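Local coordinates for protein GDNF family receptor alpha-3 (PDB 2GH0) that binds artemin, a growth factor that supports survival of sensory and sympathetic peripheral neurons, leading to autophosphorylation and activation of the receptor RET, at residues 28-32 with 49-53; 65-69 with 81-85. All blocks are in the same frame, centred on the assembly; numbering follows the deposited sequence.

Contact 1 of 2, residues 28-32 with 49-53; sequences LRKAY and QLLTF
Tyr32 turns the edge of its ring onto a face of Phe53 in a T-shaped stack, centroids 5.4 Å apart and planes at 73°. CE1 leads, sitting above the Phe53 ring toward its rim. A chi1 of 85° holds the tyrosine ring between its own backbone N and carbonyl carbon, where Leu50 can lay a methyl over one face: CD2 stands 3.8 Å from the Tyr32 centroid, a CH-pi contact. Phe53 swings CG anti to its backbone N (175°), which carries CD1 to within 3.5 Å of Leu28 CB. At the other end the helices come close enough for Gln49 CB to pack on Tyr32 CA at 3.5 Å, and the bent glutamine chain brings OE1 against the Ala31 methyl. Between these ends a water donates to both Leu28 O (2.7 Å) and Gln49 O (2.8 Å), bridging the two backbones. With an alanine at Tyr32, the face of Phe53 and the Leu50 methyl would probably lose their partner, leaving a gap between the helices. This antiparallel pair, helices 23-35 and 43-56 of a GDNF/GAS1 domain, has local axes 8.8 Å apart; helix 59-66 packs against Phe53 and Tyr32 through Leu65, while helix 11-20 meets Arg29.

Contact 2 of 2, residues 65-69 with 81-85; sequences LLLCP and RRNTI
Arg81 NH1 donates to Cys68 O at 2.8 Å, a nearly straight bond with an N-H...O angle of 162°. The oxygen lies at the edge of the guanidinium, close to its plane, and the nitrogen in turn lies in the carbonyl plane, so both flat groups are well aligned for the bond. The arginine gets there by running extended from the backbone and then folding at chi3 (62°), a bend that turns the edge of the guanidinium, with NH1 leading, toward the Cys68 carbonyl oxygen. On the way its aliphatic part slides past the chain: CG comes 3.4 Å from Leu66 O, and both CG and CD pass 4.0 Å from Cys68 SG. That sulfur is joined to Cys12 on helix 11-20, so Arg81 packs beside a disulfide as well as gripping the backbone next to it; its charge also meets Phe154 in a cation-pi contact.

The carbonyl is presented by a turn of the chain. Helix 59-66 stops at Leu66, and an inverse gamma turn centred on Leu67 leads into the extended Cys68 and Pro69, within the first of the two GDNF/GAS1 domains in this mainly helical, disulfide-rich receptor fragment.

Further along, the contact becomes apolar. Thr84 sends CG2 to Leu65 CG at 3.8 Å; this methyl is anti to the backbone N, while OG1, beside that N, hydrogen-bonds to Arg80 O one turn back. Leu66 reaches across with CD1 to Ile85 CG2 at 4.2 Å, and Ile146 touches both of these side chains.

How the contacts relate
Contact 1 closes along the chain before contact 2 opens, and helix 43-56 is followed directly by helix 59-66, whose Leu65 and Leu66 open contact 2. The two centres are 14 Å apart, yet they touch directly. Tyr32 OH lies 2.7 Å from Thr84 O, a probable hydrogen bond that ties the hydroxyl of the aromatic pair in contact 1 to the backbone of contact 2. Leu65 wedges in beside it, with CD2 3.6 Å from Phe53 CZ, and Leu50 CD1 packs at 3.6 Å from Ile85 O. Both contacts border another protein chain of the assembly: an acidic side chain of that chain forms a salt bridge with Arg29, and an aromatic one hydrogen-bonds to Thr84 O.

Contact 1 of 2, residues 28-32 with 49-53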
ATOM      1  N   LEU C  28      12.863 -25.136  12.782  1.00 30.07           N
ATOM      2  CA  LEU C  28      12.584 -25.928  14.028  1.00 30.67           C
ATOM      3  C   LEU C  28      13.251 -25.298  15.262  1.00 31.40           C
ATOM      4  O   LEU C  28      12.704 -25.347  16.383  1.00 32.00           O
ATOM      5  CB  LEU C  28      13.047 -27.374  13.858  1.00 29.59           C
ATOM      6  CG  LEU C  28      12.252 -28.124  12.776  1.00 29.45           C
ATOM      7  CD1 LEU C  28      13.074 -29.389  12.501  1.00 30.22           C
ATOM      8  CD2 LEU C  28      10.897 -28.531  13.272  1.00 33.21           C
ATOM      9  N   ARG C  29      14.451 -24.767  15.071  1.00 30.48           N
ATOM     10  CA  ARG C  29      15.191 -24.104  16.176  1.00 32.25           C
ATOM     11  C   ARG C  29      14.474 -22.808  16.518  1.00 32.23           C
ATOM     12  O   ARG C  29      14.280 -22.494  17.687  1.00 32.46           O
ATOM     13  CB  ARG C  29      16.636 -23.786  15.747  1.00 31.03           C
ATOM     14  CG  ARG C  29      17.428 -23.054  16.848  1.00 35.84           C
ATOM     15  CD  ARG C  29      18.947 -22.976  16.473  1.00 33.80           C
ATOM     16  NE  ARG C  29      19.665 -22.056  17.360  1.00 36.29           N
ATOM     17  CZ  ARG C  29      19.802 -20.747  17.152  1.00 38.07           C
ATOM     18  NH1 ARG C  29      19.311 -20.150  16.073  1.00 38.83           N
ATOM     19  NH2 ARG C  29      20.483 -20.025  18.025  1.00 44.97           N
ATOM     20  N   LYS C  30      14.064 -22.057  15.497  1.00 34.05           N
ATOM     21  CA  LYS C  30      13.328 -20.809  15.710  1.00 34.07           C
ATOM     22  C   LYS C  30      12.021 -21.071  16.475  1.00 33.66           C
ATOM     23  O   LYS C  30      11.604 -20.251  17.308  1.00 32.89           O
ATOM     24  CB  LYS C  30      13.012 -20.109  14.364  1.00 35.31           C
ATOM     25  CG  LYS C  30      14.147 -19.132  13.928  1.00 39.24           C
ATOM     26  CD  LYS C  30      13.613 -17.944  13.079  1.00 42.23           C
ATOM     27  CE  LYS C  30      14.518 -16.672  13.092  1.00 38.00           C
ATOM     28  NZ  LYS C  30      14.370 -15.912  11.596  1.00 36.75           N
ATOM     29  N   ALA C  31      11.341 -22.159  16.112  1.00 33.06           N
ATOM     30  CA  ALA C  31      10.104 -22.557  16.755  1.00 33.72           C
ATOM     31  C   ALA C  31      10.254 -22.802  18.266  1.00 33.12           C
ATOM     32  O   ALA C  31       9.449 -22.287  19.043  1.00 31.76           O
ATOM     33  CB  ALA C  31       9.518 -23.803  16.073  1.00 34.38           C
ATOM     34  N   TYR C  32      11.269 -23.570  18.705  1.00 31.80           N
ATOM     35  CA  TYR C  32      11.392 -23.769  20.144  1.00 31.92           C
ATOM     36  C   TYR C  32      11.992 -22.554  20.830  1.00 33.29           C
ATOM     37  O   TYR C  32      11.684 -22.287  21.990  1.00 33.46           O
ATOM     38  CB  TYR C  32      12.146 -25.073  20.521  1.00 30.59           C
ATOM     39  CG  TYR C  32      13.687 -25.018  20.571  1.00 30.33           C
ATOM     40  CD1 TYR C  32      14.466 -25.652  19.604  1.00 29.82           C
ATOM     41  CD2 TYR C  32      14.354 -24.352  21.618  1.00 30.26           C
ATOM     42  CE1 TYR C  32      15.873 -25.619  19.678  1.00 28.48           C
ATOM     43  CE2 TYR C  32      15.719 -24.316  21.714  1.00 31.20           C
ATOM     44  CZ  TYR C  32      16.486 -24.955  20.742  1.00 31.34           C
ATOM     45  OH  TYR C  32      17.880 -24.907  20.819  1.00 31.68           O
ATOM     46  N   GLN C  49       7.785 -28.059  21.650  1.00 33.33           N
ATOM     47  CA  GLN C  49       8.658 -27.577  20.517  1.00 32.71           C
ATOM     48  C   GLN C  49      10.056 -28.185  20.570  1.00 32.31           C
ATOM     49  O   GLN C  49      10.691 -28.416  19.522  1.00 31.71           O
ATOM     50  CB  GLN C  49       8.703 -26.038  20.478  1.00 32.17           C
ATOM     51  CG  GLN C  49       7.331 -25.408  20.147  1.00 34.68           C
ATOM     52  CD  GLN C  49       6.822 -25.954  18.801  1.00 41.00           C
ATOM     53  OE1 GLN C  49       7.490 -25.832  17.782  1.00 48.91           O
ATOM     54  NE2 GLN C  49       5.696 -26.626  18.825  1.00 46.94           N
ATOM     55  N   LEU C  50      10.575 -28.429  21.771  1.00 31.54           N
ATOM     56  CA  LEU C  50      11.837 -29.193  21.939  1.00 31.68           C
ATOM     57  C   LEU C  50      11.716 -30.626  21.402  1.00 31.22           C
ATOM     58  O   LEU C  50      12.611 -31.115  20.663  1.00 32.10           O
ATOM     59  CB  LEU C  50      12.320 -29.174  23.423  1.00 31.81           C
ATOM     60  CG  LEU C  50      12.929 -27.832  23.876  1.00 32.11           C
ATOM     61  CD1 LEU C  50      13.049 -27.865  25.362  1.00 34.63           C
ATOM     62  CD2 LEU C  50      14.337 -27.593  23.269  1.00 31.01           C
ATOM     63  N   LEU C  51      10.630 -31.298  21.750  1.00 31.86           N
ATOM     64  CA  LEU C  51      10.416 -32.665  21.298  1.00 32.24           C
ATOM     65  C   LEU C  51      10.369 -32.722  19.780  1.00 30.32           C
ATOM     66  O   LEU C  51      10.997 -33.599  19.154  1.00 30.73           O
ATOM     67  CB  LEU C  51       9.122 -33.228  21.881  1.00 33.79           C
ATOM     68  CG  LEU C  51       9.220 -33.711  23.351  1.00 34.40           C
ATOM     69  CD1 LEU C  51       7.811 -33.909  23.844  1.00 39.29           C
ATOM     70  CD2 LEU C  51      10.023 -34.992  23.486  1.00 36.27           C
ATOM     71  N   THR C  52       9.651 -31.786  19.193  1.00 31.20           N
ATOM     72  CA  THR C  52       9.546 -31.711  17.708  1.00 30.90           C
ATOM     73  C   THR C  52      10.896 -31.452  17.099  1.00 30.91           C
ATOM     74  O   THR C  52      11.245 -32.052  16.069  1.00 31.40           O
ATOM     75  CB  THR C  52       8.614 -30.598  17.320  1.00 30.79           C
ATOM     76  OG1 THR C  52       7.328 -30.935  17.858  1.00 32.00           O
ATOM     77  CG2 THR C  52       8.520 -30.451  15.811  1.00 33.54           C
ATOM     78  N   PHE C  53      11.675 -30.579  17.731  1.00 29.94           N
ATOM     79  CA  PHE C  53      12.974 -30.228  17.154  1.00 31.27           C
ATOM     80  C   PHE C  53      13.837 -31.482  17.024  1.00 32.03           C
ATOM     81  O   PHE C  53      14.426 -31.705  16.004  1.00 33.86           O
ATOM     82  CB  PHE C  53      13.755 -29.179  18.009  1.00 30.66           C
ATOM     83  CG  PHE C  53      15.150 -28.917  17.465  1.00 32.07           C
ATOM     84  CD1 PHE C  53      15.313 -28.056  16.400  1.00 33.62           C
ATOM     85  CD2 PHE C  53      16.269 -29.599  17.985  1.00 36.41           C
ATOM     86  CE1 PHE C  53      16.572 -27.806  15.835  1.00 32.06           C
ATOM     87  CE2 PHE C  53      17.559 -29.394  17.449  1.00 33.91           C
ATOM     88  CZ  PHE C  53      17.698 -28.486  16.346  1.00 34.33           C
TER
HETATM   89  O   HOH W   1      10.808 -27.199  16.954  1.00 29.28           O

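Contact 2 of 2, residues 65-69 with 81-85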
ATOM      1  N   LEU C  65      24.275 -28.932  17.265  1.00 32.51           N
ATOM      2  CA  LEU C  65      23.712 -27.804  18.005  1.00 33.49           C
ATOM      3  C   LEU C  65      23.993 -27.988  19.531  1.00 33.53           C
ATOM      4  O   LEU C  65      24.409 -27.073  20.283  1.00 34.47           O
ATOM      5  CB  LEU C  65      22.193 -27.781  17.755  1.00 33.25           C
ATOM      6  CG  LEU C  65      21.492 -26.626  18.493  1.00 36.54           C
ATOM      7  CD1 LEU C  65      21.968 -25.260  17.974  1.00 37.00           C
ATOM      8  CD2 LEU C  65      19.945 -26.713  18.503  1.00 36.53           C
ATOM      9  N   LEU C  66      23.696 -29.177  20.007  1.00 33.48           N
ATOM     10  CA  LEU C  66      23.759 -29.406  21.466  1.00 35.15           C
ATOM     11  C   LEU C  66      25.062 -29.972  21.970  1.00 33.62           C
ATOM     12  O   LEU C  66      25.551 -29.537  23.057  1.00 35.88           O
ATOM     13  CB  LEU C  66      22.586 -30.321  21.816  1.00 35.84           C
ATOM     14  CG  LEU C  66      22.350 -30.516  23.338  1.00 39.65           C
ATOM     15  CD1 LEU C  66      22.174 -29.216  24.026  1.00 41.47           C
ATOM     16  CD2 LEU C  66      21.067 -31.407  23.535  1.00 40.64           C
ATOM     17  N   LEU C  67      25.687 -30.881  21.210  1.00 32.37           N
ATOM     18  CA  LEU C  67      26.908 -31.615  21.653  1.00 33.83           C
ATOM     19  C   LEU C  67      28.096 -30.945  21.084  1.00 35.98           C
ATOM     20  O   LEU C  67      28.948 -31.559  20.485  1.00 37.06           O
ATOM     21  CB  LEU C  67      26.884 -33.111  21.305  1.00 33.02           C
ATOM     22  CG  LEU C  67      25.602 -33.835  21.768  1.00 34.99           C
ATOM     23  CD1 LEU C  67      25.526 -35.332  21.400  1.00 33.64           C
ATOM     24  CD2 LEU C  67      25.348 -33.649  23.265  1.00 33.76           C
ATOM     25  N   CYS C  68      28.182 -29.645  21.351  1.00 37.96           N
ATOM     26  CA  CYS C  68      29.216 -28.818  20.693  1.00 36.06           C
ATOM     27  C   CYS C  68      30.380 -28.655  21.654  1.00 36.58           C
ATOM     28  O   CYS C  68      30.193 -28.594  22.942  1.00 33.37           O
ATOM     29  CB  CYS C  68      28.622 -27.470  20.228  1.00 37.37           C
ATOM     30  SG  CYS C  68      27.741 -26.570  21.545  1.00 40.03           S
ATOM     31  N   PRO C  69      31.599 -28.668  21.112  1.00 36.99           N
ATOM     32  CA  PRO C  69      32.777 -28.660  21.973  1.00 36.15           C
ATOM     33  C   PRO C  69      33.181 -27.244  22.441  1.00 37.82           C
ATOM     34  O   PRO C  69      33.041 -26.317  21.660  1.00 35.79           O
ATOM     35  CB  PRO C  69      33.862 -29.228  21.046  1.00 37.73           C
ATOM     36  CG  PRO C  69      33.469 -28.806  19.697  1.00 36.23           C
ATOM     37  CD  PRO C  69      31.949 -28.716  19.663  1.00 37.50           C
ATOM     38  N   ARG C  81      26.202 -23.482  25.457  1.00 32.52           N
ATOM     39  CA  ARG C  81      25.827 -24.912  25.370  1.00 32.14           C
ATOM     40  C   ARG C  81      24.832 -25.303  26.424  1.00 33.31           C
ATOM     41  O   ARG C  81      23.839 -25.996  26.127  1.00 33.16           O
ATOM     42  CB  ARG C  81      27.037 -25.826  25.572  1.00 31.68           C
ATOM     43  CG  ARG C  81      26.761 -27.277  25.320  1.00 32.32           C
ATOM     44  CD  ARG C  81      28.104 -28.028  25.273  1.00 32.12           C
ATOM     45  NE  ARG C  81      28.781 -27.900  26.572  1.00 34.44           N
ATOM     46  CZ  ARG C  81      30.064 -28.167  26.743  1.00 37.77           C
ATOM     47  NH1 ARG C  81      30.833 -28.563  25.692  1.00 36.01           N
ATOM     48  NH2 ARG C  81      30.597 -28.050  27.948  1.00 36.08           N
ATOM     49  N   ARG C  82      25.056 -24.853  27.667  1.00 33.16           N
ATOM     50  CA  ARG C  82      24.137 -25.181  28.795  1.00 33.20           C
ATOM     51  C   ARG C  82      22.729 -24.560  28.652  1.00 32.74           C
ATOM     52  O   ARG C  82      21.721 -25.047  29.228  1.00 33.50           O
ATOM     53  CB  ARG C  82      24.815 -24.692  30.117  1.00 34.66           C
ATOM     54  CG  ARG C  82      24.231 -25.250  31.371  1.00 37.07           C
ATOM     55  CD  ARG C  82      24.986 -24.675  32.594  1.00 33.85           C
ATOM     56  NE  ARG C  82      24.896 -23.241  32.757  1.00 40.13           N
ATOM     57  CZ  ARG C  82      23.803 -22.633  33.219  1.00 46.46           C
ATOM     58  NH1 ARG C  82      22.734 -23.363  33.553  1.00 48.33           N
ATOM     59  NH2 ARG C  82      23.756 -21.309  33.345  1.00 49.15           N
ATOM     60  N   ASN C  83      22.642 -23.446  27.931  1.00 32.85           N
ATOM     61  CA  ASN C  83      21.326 -22.794  27.728  1.00 33.32           C
ATOM     62  C   ASN C  83      20.646 -22.990  26.403  1.00 33.27           C
ATOM     63  O   ASN C  83      19.559 -22.418  26.172  1.00 31.03           O
ATOM     64  CB  ASN C  83      21.452 -21.309  28.030  1.00 31.99           C
ATOM     65  CG  ASN C  83      21.672 -21.074  29.532  1.00 38.64           C
ATOM     66  OD1 ASN C  83      20.721 -21.145  30.298  1.00 40.83           O
ATOM     67  ND2 ASN C  83      22.932 -20.916  29.959  1.00 39.66           N
ATOM     68  N   THR C  84      21.278 -23.806  25.567  1.00 32.84           N
ATOM     69  CA  THR C  84      20.767 -24.110  24.248  1.00 32.67           C
ATOM     70  C   THR C  84      19.340 -24.642  24.236  1.00 33.85           C
ATOM     71  O   THR C  84      18.567 -24.236  23.353  1.00 33.93           O
ATOM     72  CB  THR C  84      21.769 -24.959  23.432  1.00 33.48           C
ATOM     73  OG1 THR C  84      22.896 -24.140  23.144  1.00 33.29           O
ATOM     74  CG2 THR C  84      21.158 -25.467  22.128  1.00 33.14           C
ATOM     75  N   ILE C  85      18.965 -25.521  25.192  1.00 32.61           N
ATOM     76  CA  ILE C  85      17.586 -26.017  25.272  1.00 35.13           C
ATOM     77  C   ILE C  85      16.671 -25.148  26.138  1.00 34.85           C
ATOM     78  O   ILE C  85      15.566 -25.567  26.503  1.00 35.84           O
ATOM     79  CB  ILE C  85      17.483 -27.546  25.753  1.00 35.82           C
ATOM     80  CG1 ILE C  85      18.056 -27.826  27.177  1.00 43.17           C
ATOM     81  CG2 ILE C  85      18.100 -28.511  24.714  1.00 40.97           C
ATOM     82  CD1 ILE C  85      17.764 -29.168  27.671  1.00 46.92           C
TER